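Protein argonaute (Marinitoga piezophila, PDB 5I4A) uses short 5'-hydroxyl guide RNAs to bind and cleave complementary single-stranded DNA, and also RNA, targets. Local coordinates at residues A[103-108]-A[113-118]. Residues are numbered along the deposited sequence; the frame is centred on the assembly and turned at random.
Sequences DFYFKK and ISNSEV. With nucleotides of chain B.
Asn115 rests the nitrogen end of its amide on the ring face of Tyr105, with ND2 3.1 Å above the ring plane, over its centre. The amide stands steeply on the ring, with the two planes 72° apart. The same ND2 donates a hydrogen bond to Asp103 O, 2.8 Å away and nearly straight at 161°. That bond runs close to the amide plane and helps set the turn of the amide above the ring. An alanine in place of Tyr105 would probably strip the Asn115 amide of its aromatic floor and leave it held mainly by Asp103 O.

Tyr105 and Ile113 form an antiparallel hydrogen-bonded pair. Both bonds, Tyr105 N to Ile113 O and Ile113 N to Tyr105 O, measure 2.7 Å. Their CB atoms touch on the same sheet face at 3.7 Å. With CG of Phe104 beside its own backbone N (chi1 -77°), ring atom CE2 meets Ser114 CB at 3.6 Å. Ser114 OG accepts from Glu117 N in an ST motif as the chain turns.

The segments belong to the beta hairpin of strands 105-107 and 111-120, at the start of linker L1. Lys107 NZ and Lys108 O lie beside the sugar of C8 of chain B, a guide RNA nucleotide. A Schellman motif at Asp103 ends helix 84-101, and strand 127-140 pairs with 111-120. Tyr171 of strand 169-172 packs against Tyr105, Lys107 and Ile113.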
loop_
_atom_site.group_PDB
_atom_site.type_symbol
_atom_site.label_atom_id
_atom_site.label_comp_id
_atom_site.label_asym_id
_atom_site.label_seq_id
_atom_site.Cartn_x
_atom_site.Cartn_y
_atom_site.Cartn_z
ATOM N N ASP A 103 21.063 7.859 -21.226
ATOM C CA ASP A 103 21.875 7.043 -20.328
ATOM C C ASP A 103 21.315 6.963 -18.914
ATOM O O ASP A 103 22.063 6.700 -17.965
ATOM C CB ASP A 103 23.328 7.530 -20.295
ATOM C CG ASP A 103 24.320 6.406 -20.522
ATOM O OD1 ASP A 103 24.402 5.901 -21.662
ATOM O OD2 ASP A 103 25.015 6.024 -19.559
ATOM N N PHE A 104 20.015 7.178 -18.744
ATOM C CA PHE A 104 19.368 6.838 -17.487
ATOM C C PHE A 104 19.195 5.328 -17.390
ATOM O O PHE A 104 18.994 4.640 -18.394
ATOM C CB PHE A 104 18.001 7.515 -17.376
ATOM C CG PHE A 104 18.064 8.974 -17.021
ATOM C CD1 PHE A 104 18.592 9.897 -17.908
ATOM C CD2 PHE A 104 17.570 9.425 -15.807
ATOM C CE1 PHE A 104 18.644 11.242 -17.585
ATOM C CE2 PHE A 104 17.617 10.769 -15.477
ATOM C CZ PHE A 104 18.156 11.679 -16.368
ATOM N N TYR A 105 19.284 4.811 -16.168
ATOM C CA TYR A 105 18.918 3.427 -15.918
ATOM C C TYR A 105 17.417 3.335 -15.696
ATOM O O TYR A 105 16.812 4.214 -15.077
ATOM C CB TYR A 105 19.657 2.872 -14.699
ATOM C CG TYR A 105 21.124 2.599 -14.929
ATOM C CD1 TYR A 105 21.653 2.566 -16.213
ATOM C CD2 TYR A 105 21.981 2.367 -13.860
ATOM C CE1 TYR A 105 22.999 2.320 -16.425
ATOM C CE2 TYR A 105 23.324 2.116 -14.062
ATOM C CZ TYR A 105 23.829 2.095 -15.345
ATOM O OH TYR A 105 25.167 1.841 -15.543
ATOM N N PHE A 106 16.815 2.271 -16.214
ATOM C CA PHE A 106 15.408 1.995 -15.974
ATOM C C PHE A 106 15.267 1.021 -14.814
ATOM O O PHE A 106 16.023 0.052 -14.703
ATOM C CB PHE A 106 14.727 1.424 -17.220
ATOM C CG PHE A 106 13.350 0.881 -16.957
ATOM C CD1 PHE A 106 12.263 1.734 -16.851
ATOM C CD2 PHE A 106 13.142 -0.482 -16.806
ATOM C CE1 PHE A 106 10.995 1.238 -16.602
ATOM C CE2 PHE A 106 11.877 -0.985 -16.557
ATOM C CZ PHE A 106 10.802 -0.124 -16.456
ATOM N N LYS A 107 14.296 1.293 -13.949
ATOM C CA LYS A 107 13.955 0.422 -12.836
ATOM C C LYS A 107 12.446 0.238 -12.822
ATOM O O LYS A 107 11.701 1.162 -13.165
ATOM C CB LYS A 107 14.453 1.006 -11.505
ATOM C CG LYS A 107 14.309 0.087 -10.300
ATOM C CD LYS A 107 15.194 0.563 -9.155
ATOM C CE LYS A 107 14.904 -0.180 -7.862
ATOM N NZ LYS A 107 13.995 0.594 -6.966
ATOM N N LYS A 108 12.005 -0.961 -12.437
ATOM C CA LYS A 108 10.593 -1.317 -12.501
ATOM C C LYS A 108 9.735 -0.270 -11.797
ATOM O O LYS A 108 10.125 0.288 -10.768
ATOM C CB LYS A 108 10.376 -2.698 -11.873
ATOM C CG LYS A 108 9.053 -3.362 -12.234
ATOM C CD LYS A 108 8.987 -4.782 -11.683
ATOM C CE LYS A 108 7.658 -5.448 -12.000
ATOM N NZ LYS A 108 7.609 -6.849 -11.496
ATOM N N ILE A 113 16.855 6.134 -13.251
ATOM C CA ILE A 113 18.013 6.439 -12.422
ATOM C C ILE A 113 19.001 7.244 -13.254
ATOM O O ILE A 113 19.488 6.765 -14.283
ATOM C CB ILE A 113 18.658 5.147 -11.899
ATOM C CG1 ILE A 113 17.680 4.381 -11.007
ATOM C CG2 ILE A 113 19.946 5.441 -11.170
ATOM C CD1 ILE A 113 18.156 2.987 -10.649
ATOM N N SER A 114 19.297 8.464 -12.816
ATOM C CA SER A 114 20.294 9.269 -13.508
ATOM C C SER A 114 21.691 8.709 -13.269
ATOM O O SER A 114 22.000 8.182 -12.197
ATOM C CB SER A 114 20.232 10.724 -13.046
ATOM O OG SER A 114 21.270 11.489 -13.636
ATOM N N ASN A 115 22.541 8.827 -14.290
ATOM C CA ASN A 115 23.930 8.409 -14.185
ATOM C C ASN A 115 24.919 9.561 -14.292
ATOM O O ASN A 115 26.131 9.321 -14.258
ATOM C CB ASN A 115 24.254 7.349 -15.245
ATOM C CG ASN A 115 23.764 5.969 -14.854
ATOM O OD1 ASN A 115 24.289 5.355 -13.923
ATOM N ND2 ASN A 115 22.760 5.472 -15.563
ATOM N N SER A 116 24.441 10.798 -14.422
ATOM C CA SER A 116 25.286 11.981 -14.306
ATOM C C SER A 116 25.086 12.728 -12.999
ATOM O O SER A 116 26.043 13.303 -12.478
ATOM C CB SER A 116 25.030 12.945 -15.472
ATOM O OG SER A 116 23.869 13.726 -15.245
ATOM N N GLU A 117 23.869 12.727 -12.460
ATOM C CA GLU A 117 23.580 13.362 -11.176
ATOM C C GLU A 117 23.758 12.336 -10.057
ATOM O O GLU A 117 22.815 11.905 -9.393
ATOM C CB GLU A 117 22.177 13.957 -11.181
ATOM C CG GLU A 117 21.945 14.940 -12.309
ATOM C CD GLU A 117 22.921 16.097 -12.271
ATOM O OE1 GLU A 117 23.029 16.745 -11.208
ATOM O OE2 GLU A 117 23.590 16.346 -13.296
ATOM N N VAL A 118 25.013 11.938 -9.869
ATOM C CA VAL A 118 25.392 10.927 -8.891
ATOM C C VAL A 118 26.472 11.507 -7.988
ATOM O O VAL A 118 27.378 12.203 -8.460
ATOM C CB VAL A 118 25.898 9.639 -9.576
ATOM C CG1 VAL A 118 26.000 8.498 -8.573
ATOM C CG2 VAL A 118 25.004 9.262 -10.750
ATOM P P C B 8 9.619 -0.742 -2.484
ATOM O OP1 C B 8 9.269 0.611 -1.976
ATOM O OP2 C B 8 8.762 -1.910 -2.136
ATOM O "O5'" C B 8 9.712 -0.648 -4.069
ATOM C "C5'" C B 8 10.856 -0.072 -4.691
ATOM C "C4'" C B 8 10.998 -0.571 -6.114
ATOM O "O4'" C B 8 11.460 -1.944 -6.119
ATOM C "C3'" C B 8 9.706 -0.619 -6.901
ATOM O "O3'" C B 8 9.340 0.652 -7.416
ATOM C "C2'" C B 8 9.996 -1.664 -7.966
ATOM O "O2'" C B 8 10.770 -1.104 -9.019
ATOM C "C1'" C B 8 10.869 -2.651 -7.189
HETATM O O HOH W 1 22.011 9.590 -17.061
#